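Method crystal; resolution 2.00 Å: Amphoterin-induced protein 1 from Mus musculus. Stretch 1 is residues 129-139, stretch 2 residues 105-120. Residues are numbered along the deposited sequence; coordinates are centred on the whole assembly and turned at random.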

ATOM      1  N   ARG B 129     -21.323  -9.420  13.387  1.00 29.86           N
ATOM      2  CA  ARG B 129     -20.917  -9.801  12.012  1.00 29.71           C
ATOM      3  C   ARG B 129     -21.410  -8.851  10.923  1.00 29.96           C
ATOM      4  O   ARG B 129     -20.723  -8.644   9.902  1.00 29.33           O
ATOM      5  CB  ARG B 129     -21.425 -11.188  11.662  1.00 30.20           C
ATOM      6  CG  ARG B 129     -21.304 -11.548  10.175  1.00 30.15           C
ATOM      7  CD  ARG B 129     -19.825 -11.555   9.707  1.00 31.45           C
ATOM      8  NE  ARG B 129     -19.683 -11.835   8.278  1.00 31.10           N
ATOM      9  CZ  ARG B 129     -19.916 -10.957   7.298  1.00 33.11           C
ATOM     10  NH1 ARG B 129     -20.321  -9.724   7.568  1.00 32.19           N
ATOM     11  NH2 ARG B 129     -19.778 -11.318   6.022  1.00 33.54           N
ATOM     12  N   ASN B 130     -22.604  -8.297  11.115  1.00 29.36           N
ATOM     13  CA  ASN B 130     -23.192  -7.426  10.113  1.00 29.62           C
ATOM     14  C   ASN B 130     -22.555  -6.040  10.036  1.00 29.37           C
ATOM     15  O   ASN B 130     -22.769  -5.331   9.070  1.00 29.83           O
ATOM     16  CB  ASN B 130     -24.709  -7.300  10.328  1.00 30.22           C
ATOM     17  CG  ASN B 130     -25.459  -8.580   9.976  1.00 31.86           C
ATOM     18  OD1 ASN B 130     -26.507  -8.865  10.560  1.00 35.89           O
ATOM     19  ND2 ASN B 130     -24.922  -9.362   9.021  1.00 32.28           N
ATOM     20  N   ALA B 131     -21.765  -5.637  11.026  1.00 28.94           N
ATOM     21  CA  ALA B 131     -21.023  -4.367  10.911  1.00 28.08           C
ATOM     22  C   ALA B 131     -20.102  -4.355   9.681  1.00 27.52           C
ATOM     23  O   ALA B 131     -19.844  -3.302   9.078  1.00 26.64           O
ATOM     24  CB  ALA B 131     -20.229  -4.074  12.197  1.00 28.24           C
ATOM     25  N   PHE B 132     -19.626  -5.533   9.303  1.00 27.09           N
ATOM     26  CA  PHE B 132     -18.670  -5.690   8.195  1.00 26.96           C
ATOM     27  C   PHE B 132     -19.260  -6.353   6.955  1.00 27.31           C
ATOM     28  O   PHE B 132     -18.535  -6.804   6.069  1.00 27.70           O
ATOM     29  CB  PHE B 132     -17.491  -6.491   8.678  1.00 26.53           C
ATOM     30  CG  PHE B 132     -16.969  -6.026  10.009  1.00 26.46           C
ATOM     31  CD1 PHE B 132     -16.051  -4.989  10.084  1.00 26.23           C
ATOM     32  CD2 PHE B 132     -17.401  -6.620  11.173  1.00 25.21           C
ATOM     33  CE1 PHE B 132     -15.588  -4.551  11.309  1.00 25.17           C
ATOM     34  CE2 PHE B 132     -16.925  -6.199  12.388  1.00 26.18           C
ATOM     35  CZ  PHE B 132     -16.009  -5.164  12.453  1.00 25.65           C
ATOM     36  N   GLU B 133     -20.577  -6.404   6.894  1.00 28.01           N
ATOM     37  CA  GLU B 133     -21.251  -6.970   5.733  1.00 28.83           C
ATOM     38  C   GLU B 133     -20.833  -6.239   4.460  1.00 28.91           C
ATOM     39  O   GLU B 133     -20.784  -5.012   4.433  1.00 28.60           O
ATOM     40  CB  GLU B 133     -22.760  -6.917   5.931  1.00 29.26           C
ATOM     41  CG  GLU B 133     -23.568  -7.574   4.846  1.00 31.91           C
ATOM     42  CD  GLU B 133     -23.476  -9.078   4.847  1.00 36.96           C
ATOM     43  OE1 GLU B 133     -22.831  -9.667   5.751  1.00 40.63           O
ATOM     44  OE2 GLU B 133     -24.067  -9.684   3.930  1.00 41.29           O
ATOM     45  N   ASP B 134     -20.504  -7.040   3.440  1.00 29.19           N
ATOM     46  CA  ASP B 134     -20.193  -6.616   2.069  1.00 29.71           C
ATOM     47  C   ASP B 134     -18.815  -5.982   1.860  1.00 28.96           C
ATOM     48  O   ASP B 134     -18.511  -5.445   0.794  1.00 28.65           O
ATOM     49  CB  ASP B 134     -21.317  -5.739   1.501  1.00 30.99           C
ATOM     50  CG  ASP B 134     -22.583  -6.544   1.196  1.00 33.14           C
ATOM     51  OD1 ASP B 134     -22.490  -7.578   0.503  1.00 37.80           O
ATOM     52  OD2 ASP B 134     -23.670  -6.145   1.658  1.00 37.61           O
ATOM     53  N   MET B 135     -17.963  -6.062   2.872  1.00 28.23           N
ATOM     54  CA  MET B 135     -16.619  -5.532   2.753  1.00 27.29           C
ATOM     55  C   MET B 135     -15.780  -6.564   1.999  1.00 27.56           C
ATOM     56  O   MET B 135     -15.019  -7.343   2.591  1.00 27.50           O
ATOM     57  CB  MET B 135     -16.072  -5.232   4.138  1.00 27.15           C
ATOM     58  CG  MET B 135     -16.860  -4.171   4.825  1.00 25.91           C
ATOM     59  SD  MET B 135     -16.154  -3.843   6.438  1.00 27.48           S
ATOM     60  CE  MET B 135     -14.838  -2.750   5.924  1.00 24.32           C
ATOM     61  N   ALA B 136     -15.939  -6.592   0.677  1.00 27.72           N
ATOM     62  CA  ALA B 136     -15.328  -7.654  -0.124  1.00 27.43           C
ATOM     63  C   ALA B 136     -13.810  -7.552  -0.188  1.00 26.90           C
ATOM     64  O   ALA B 136     -13.147  -8.527  -0.538  1.00 28.08           O
ATOM     65  CB  ALA B 136     -15.908  -7.658  -1.547  1.00 28.58           C
ATOM     66  N   GLN B 137     -13.250  -6.384   0.115  1.00 25.56           N
ATOM     67  CA  GLN B 137     -11.819  -6.161  -0.049  1.00 24.87           C
ATOM     68  C   GLN B 137     -11.057  -6.096   1.272  1.00 23.32           C
ATOM     69  O   GLN B 137      -9.881  -5.812   1.255  1.00 22.84           O
ATOM     70  CB  GLN B 137     -11.567  -4.852  -0.804  1.00 25.13           C
ATOM     71  CG  GLN B 137     -12.229  -4.800  -2.172  1.00 27.38           C
ATOM     72  CD  GLN B 137     -11.690  -5.850  -3.120  1.00 31.27           C
ATOM     73  OE1 GLN B 137     -10.550  -6.303  -2.994  1.00 34.28           O
ATOM     74  NE2 GLN B 137     -12.503  -6.235  -4.082  1.00 31.83           N
ATOM     75  N   LEU B 138     -11.728  -6.332   2.396  1.00 22.34           N
ATOM     76  CA  LEU B 138     -11.125  -6.135   3.723  1.00 21.75           C
ATOM     77  C   LEU B 138     -10.148  -7.252   3.993  1.00 21.78           C
ATOM     78  O   LEU B 138     -10.545  -8.418   4.061  1.00 21.53           O
ATOM     79  CB  LEU B 138     -12.174  -6.072   4.831  1.00 21.75           C
ATOM     80  CG  LEU B 138     -11.642  -5.659   6.222  1.00 21.30           C
ATOM     81  CD1 LEU B 138     -11.166  -4.207   6.172  1.00 18.23           C
ATOM     82  CD2 LEU B 138     -12.698  -5.839   7.285  1.00 21.31           C
ATOM     83  N   GLN B 139      -8.867  -6.874   4.134  1.00 22.23           N
ATOM     84  CA  GLN B 139      -7.765  -7.821   4.337  1.00 22.34           C
ATOM     85  C   GLN B 139      -7.272  -7.919   5.802  1.00 21.81           C
ATOM     86  O   GLN B 139      -6.874  -8.997   6.261  1.00 21.24           O
ATOM     87  CB  GLN B 139      -6.614  -7.467   3.403  1.00 22.53           C
ATOM     88  CG  GLN B 139      -6.977  -7.603   1.932  1.00 24.30           C
ATOM     89  CD  GLN B 139      -5.833  -7.249   0.988  1.00 27.26           C
ATOM     90  OE1 GLN B 139      -4.742  -6.922   1.426  1.00 33.89           O
ATOM     91  NE2 GLN B 139      -6.085  -7.337  -0.330  1.00 32.02           N
TER
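Stretch 2, residues 105-120: EFLFSDLQALEVLLLY

Residues 105-120 run alongside 129-139 in the same direction, E105 beginning beside A131 (CA to CA 4.2 Å) and E115 reaching L138 (CA to CA 4.2 Å). Three type I turns, F106-S109, F108-L111 and L111-L114, carry the chain forward before it extends into a short strand at 116-118.

At the start, CB of E105 packs 3.6 Å from CB of N130. F106, with positive phi (60°), donates a hydrogen bond from its N to O of N130 (2.7 Å), while its ring meets CB of E133 edge-on, CD1 to CB 4.0 Å. Two residues on, F108 N donates a hydrogen bond to O of A131 (2.9 Å). The CA-to-CB bond of F108 points toward stretch 1; its ring lies nearly parallel to that of F132 (20°) but slid aside, centroids 5.6 Å apart, and its CB touches SD of M135 at 3.6 Å. S109 OG then donates to O of E133 (2.6 Å), tying a side chain to the backbone of the F132-M135 turn.

Beyond it, a water donates to O of L111 and O of L114 while accepting from N of Q137. O of Q112 approaches CG of Q137 (3.3 Å), and L114 CD2 contacts CE of M135 (3.6 Å). E115 O accepts a hydrogen bond from N of Q139 (2.8 Å). Finally, the CA-to-CB bond of L117 points toward stretch 1, and its CD2 lies 3.7 Å from CE1 of F132.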

ATOM      1  N   GLU B 105     -24.877  -2.831  13.099  1.00 32.74           N
ATOM      2  CA  GLU B 105     -25.018  -3.574  11.839  1.00 32.56           C
ATOM      3  C   GLU B 105     -24.915  -2.650  10.638  1.00 31.11           C
ATOM      4  O   GLU B 105     -25.423  -1.525  10.662  1.00 31.36           O
ATOM      5  CB  GLU B 105     -26.318  -4.381  11.791  1.00 32.44           C
ATOM      6  CG  GLU B 105     -27.578  -3.575  11.998  1.00 34.10           C
ATOM      7  CD  GLU B 105     -28.846  -4.364  11.682  1.00 35.67           C
ATOM      8  OE1 GLU B 105     -28.783  -5.608  11.444  1.00 37.77           O
ATOM      9  OE2 GLU B 105     -29.908  -3.705  11.662  1.00 40.68           O
ATOM     10  N   PHE B 106     -24.216  -3.133   9.608  1.00 29.76           N
ATOM     11  CA  PHE B 106     -23.900  -2.382   8.397  1.00 28.84           C
ATOM     12  C   PHE B 106     -23.070  -1.105   8.576  1.00 28.19           C
ATOM     13  O   PHE B 106     -22.970  -0.312   7.641  1.00 27.92           O
ATOM     14  CB  PHE B 106     -25.177  -2.090   7.608  1.00 30.07           C
ATOM     15  CG  PHE B 106     -26.136  -3.243   7.585  1.00 30.74           C
ATOM     16  CD1 PHE B 106     -25.725  -4.486   7.160  1.00 32.22           C
ATOM     17  CD2 PHE B 106     -27.440  -3.088   8.021  1.00 33.38           C
ATOM     18  CE1 PHE B 106     -26.597  -5.558   7.156  1.00 33.92           C
ATOM     19  CE2 PHE B 106     -28.313  -4.155   8.022  1.00 32.47           C
ATOM     20  CZ  PHE B 106     -27.900  -5.384   7.593  1.00 32.09           C
ATOM     21  N   LEU B 107     -22.434  -0.923   9.735  1.00 27.08           N
ATOM     22  CA  LEU B 107     -21.681   0.317  10.014  1.00 26.76           C
ATOM     23  C   LEU B 107     -20.566   0.619   9.009  1.00 26.32           C
ATOM     24  O   LEU B 107     -20.323   1.779   8.693  1.00 26.16           O
ATOM     25  CB  LEU B 107     -21.087   0.295  11.431  1.00 26.31           C
ATOM     26  CG  LEU B 107     -20.525   1.604  11.972  1.00 26.94           C
ATOM     27  CD1 LEU B 107     -21.607   2.694  12.049  1.00 26.52           C
ATOM     28  CD2 LEU B 107     -19.901   1.381  13.341  1.00 26.10           C
ATOM     29  N   PHE B 108     -19.909  -0.419   8.490  1.00 25.87           N
ATOM     30  CA  PHE B 108     -18.789  -0.240   7.556  1.00 25.18           C
ATOM     31  C   PHE B 108     -19.132  -0.715   6.150  1.00 25.48           C
ATOM     32  O   PHE B 108     -18.280  -0.724   5.285  1.00 26.19           O
ATOM     33  CB  PHE B 108     -17.564  -0.991   8.080  1.00 24.38           C
ATOM     34  CG  PHE B 108     -17.081  -0.501   9.442  1.00 23.95           C
ATOM     35  CD1 PHE B 108     -16.531   0.754   9.585  1.00 22.47           C
ATOM     36  CD2 PHE B 108     -17.194  -1.299  10.566  1.00 22.36           C
ATOM     37  CE1 PHE B 108     -16.108   1.211  10.811  1.00 22.29           C
ATOM     38  CE2 PHE B 108     -16.754  -0.843  11.791  1.00 22.72           C
ATOM     39  CZ  PHE B 108     -16.219   0.416  11.905  1.00 23.31           C
ATOM     40  N   SER B 109     -20.389  -1.078   5.924  1.00 26.07           N
ATOM     41  CA  SER B 109     -20.832  -1.651   4.657  1.00 26.58           C
ATOM     42  C   SER B 109     -20.774  -0.724   3.446  1.00 26.62           C
ATOM     43  O   SER B 109     -20.806  -1.200   2.308  1.00 26.63           O
ATOM     44  CB  SER B 109     -22.248  -2.188   4.802  1.00 26.62           C
ATOM     45  OG  SER B 109     -22.227  -3.296   5.652  1.00 29.35           O
ATOM     46  N   ASP B 110     -20.684   0.584   3.672  1.00 26.98           N
ATOM     47  CA  ASP B 110     -20.449   1.513   2.557  1.00 27.04           C
ATOM     48  C   ASP B 110     -18.960   1.477   2.113  1.00 26.80           C
ATOM     49  O   ASP B 110     -18.621   2.000   1.058  1.00 26.52           O
ATOM     50  CB  ASP B 110     -20.861   2.940   2.937  1.00 27.41           C
ATOM     51  CG  ASP B 110     -22.379   3.102   3.105  1.00 29.40           C
ATOM     52  OD1 ASP B 110     -23.137   2.366   2.441  1.00 30.05           O
ATOM     53  OD2 ASP B 110     -22.801   3.970   3.907  1.00 34.07           O
ATOM     54  N   LEU B 111     -18.080   0.864   2.911  1.00 26.69           N
ATOM     55  CA  LEU B 111     -16.622   0.831   2.583  1.00 26.10           C
ATOM     56  C   LEU B 111     -16.236  -0.430   1.839  1.00 26.07           C
ATOM     57  O   LEU B 111     -15.515  -1.310   2.363  1.00 24.32           O
ATOM     58  CB  LEU B 111     -15.763   0.989   3.844  1.00 25.88           C
ATOM     59  CG  LEU B 111     -15.982   2.269   4.645  1.00 25.40           C
ATOM     60  CD1 LEU B 111     -15.320   2.146   6.020  1.00 23.12           C
ATOM     61  CD2 LEU B 111     -15.494   3.510   3.884  1.00 24.98           C
ATOM     62  N   GLN B 112     -16.686  -0.494   0.591  1.00 26.27           N
ATOM     63  CA  GLN B 112     -16.516  -1.697  -0.230  1.00 27.79           C
ATOM     64  C   GLN B 112     -15.130  -1.870  -0.867  1.00 25.95           C
ATOM     65  O   GLN B 112     -14.838  -2.932  -1.425  1.00 26.31           O
ATOM     66  CB  GLN B 112     -17.600  -1.747  -1.308  1.00 27.93           C
ATOM     67  CG  GLN B 112     -19.015  -1.818  -0.719  1.00 31.39           C
ATOM     68  CD  GLN B 112     -20.031  -2.462  -1.667  1.00 32.65           C
ATOM     69  OE1 GLN B 112     -19.761  -2.657  -2.846  1.00 40.27           O
ATOM     70  NE2 GLN B 112     -21.200  -2.804  -1.140  1.00 40.32           N
ATOM     71  N   ALA B 113     -14.287  -0.839  -0.787  1.00 24.69           N
ATOM     72  CA  ALA B 113     -12.902  -0.914  -1.249  1.00 23.86           C
ATOM     73  C   ALA B 113     -11.908  -0.939  -0.099  1.00 22.40           C
ATOM     74  O   ALA B 113     -10.704  -0.998  -0.340  1.00 22.37           O
ATOM     75  CB  ALA B 113     -12.588   0.264  -2.171  1.00 24.47           C
ATOM     76  N   LEU B 114     -12.401  -0.913   1.140  1.00 21.43           N
ATOM     77  CA  LEU B 114     -11.524  -0.827   2.320  1.00 20.81           C
ATOM     78  C   LEU B 114     -10.673  -2.083   2.449  1.00 20.98           C
ATOM     79  O   LEU B 114     -11.187  -3.214   2.338  1.00 21.27           O
ATOM     80  CB  LEU B 114     -12.326  -0.632   3.614  1.00 20.59           C
ATOM     81  CG  LEU B 114     -11.478  -0.088   4.781  1.00 20.17           C
ATOM     82  CD1 LEU B 114     -11.208   1.380   4.588  1.00 20.08           C
ATOM     83  CD2 LEU B 114     -12.175  -0.296   6.102  1.00 19.91           C
ATOM     84  N   GLU B 115      -9.378  -1.883   2.655  1.00 19.99           N
ATOM     85  CA  GLU B 115      -8.455  -2.987   2.798  1.00 21.05           C
ATOM     86  C   GLU B 115      -8.014  -3.205   4.251  1.00 19.94           C
ATOM     87  O   GLU B 115      -7.835  -4.343   4.659  1.00 19.82           O
ATOM     88  CB  GLU B 115      -7.250  -2.776   1.892  1.00 20.90           C
ATOM     89  CG  GLU B 115      -7.622  -2.725   0.409  1.00 23.68           C
ATOM     90  CD  GLU B 115      -6.397  -2.524  -0.476  1.00 25.18           C
ATOM     91  OE1 GLU B 115      -5.465  -1.810  -0.062  1.00 31.23           O
ATOM     92  OE2 GLU B 115      -6.354  -3.097  -1.587  1.00 35.43           O
ATOM     93  N   VAL B 116      -7.825  -2.122   5.008  1.00 19.86           N
ATOM     94  CA  VAL B 116      -7.335  -2.196   6.408  1.00 19.46           C
ATOM     95  C   VAL B 116      -8.260  -1.371   7.329  1.00 19.55           C
ATOM     96  O   VAL B 116      -8.524  -0.209   7.043  1.00 19.15           O
ATOM     97  CB  VAL B 116      -5.908  -1.634   6.515  1.00 19.68           C
ATOM     98  CG1 VAL B 116      -5.379  -1.715   7.942  1.00 18.79           C
ATOM     99  CG2 VAL B 116      -4.944  -2.335   5.531  1.00 20.87           C
ATOM    100  N   LEU B 117      -8.744  -1.979   8.411  1.00 19.53           N
ATOM    101  CA  LEU B 117      -9.581  -1.297   9.407  1.00 20.06           C
ATOM    102  C   LEU B 117      -8.979  -1.460  10.790  1.00 20.37           C
ATOM    103  O   LEU B 117      -8.837  -2.581  11.292  1.00 21.29           O
ATOM    104  CB  LEU B 117     -10.988  -1.883   9.392  1.00 19.91           C
ATOM    105  CG  LEU B 117     -12.010  -1.339  10.388  1.00 19.90           C
ATOM    106  CD1 LEU B 117     -12.013   0.206  10.369  1.00 20.04           C
ATOM    107  CD2 LEU B 117     -13.376  -1.898  10.077  1.00 19.44           C
ATOM    108  N   LEU B 118      -8.615  -0.339  11.401  1.00 20.78           N
ATOM    109  CA  LEU B 118      -7.991  -0.314  12.724  1.00 20.31           C
ATOM    110  C   LEU B 118      -9.010   0.133  13.750  1.00 20.01           C
ATOM    111  O   LEU B 118      -9.569   1.221  13.626  1.00 20.55           O
ATOM    112  CB  LEU B 118      -6.820   0.667  12.713  1.00 21.28           C
ATOM    113  CG  LEU B 118      -5.457   0.258  12.165  1.00 22.35           C
ATOM    114  CD1 LEU B 118      -5.524  -0.469  10.870  1.00 23.46           C
ATOM    115  CD2 LEU B 118      -4.519   1.483  12.065  1.00 21.44           C
ATOM    116  N   LEU B 119      -9.283  -0.715  14.739  1.00 18.82           N
ATOM    117  CA  LEU B 119     -10.279  -0.438  15.782  1.00 19.81           C
ATOM    118  C   LEU B 119      -9.719  -0.802  17.144  1.00 19.35           C
ATOM    119  O   LEU B 119     -10.457  -1.006  18.104  1.00 19.00           O
ATOM    120  CB  LEU B 119     -11.580  -1.236  15.526  1.00 18.94           C
ATOM    121  CG  LEU B 119     -12.481  -0.753  14.385  1.00 19.72           C
ATOM    122  CD1 LEU B 119     -13.436  -1.840  13.960  1.00 18.83           C
ATOM    123  CD2 LEU B 119     -13.259   0.494  14.787  1.00 20.66           C
ATOM    124  N   TYR B 120      -8.404  -0.928  17.219  1.00 20.09           N
ATOM    125  CA  TYR B 120      -7.779  -1.363  18.471  1.00 20.40           C
ATOM    126  C   TYR B 120      -7.814  -0.226  19.500  1.00 20.55           C
ATOM    127  O   TYR B 120      -7.926   0.946  19.154  1.00 20.93           O
ATOM    128  CB  TYR B 120      -6.347  -1.891  18.236  1.00 19.83           C
ATOM    129  CG  TYR B 120      -5.340  -0.875  17.752  1.00 19.58           C
ATOM    130  CD1 TYR B 120      -4.577  -0.135  18.657  1.00 18.29           C
ATOM    131  CD2 TYR B 120      -5.109  -0.682  16.386  1.00 17.42           C
ATOM    132  CE1 TYR B 120      -3.652   0.780  18.220  1.00 17.26           C
ATOM    133  CE2 TYR B 120      -4.188   0.227  15.940  1.00 17.32           C
ATOM    134  CZ  TYR B 120      -3.451   0.968  16.870  1.00 17.37           C
ATOM    135  OH  TYR B 120      -2.535   1.899  16.459  1.00 17.93           O
TER
HETATM  136  O   HOH W   1     -13.989  -3.913   1.968  1.00 29.01           O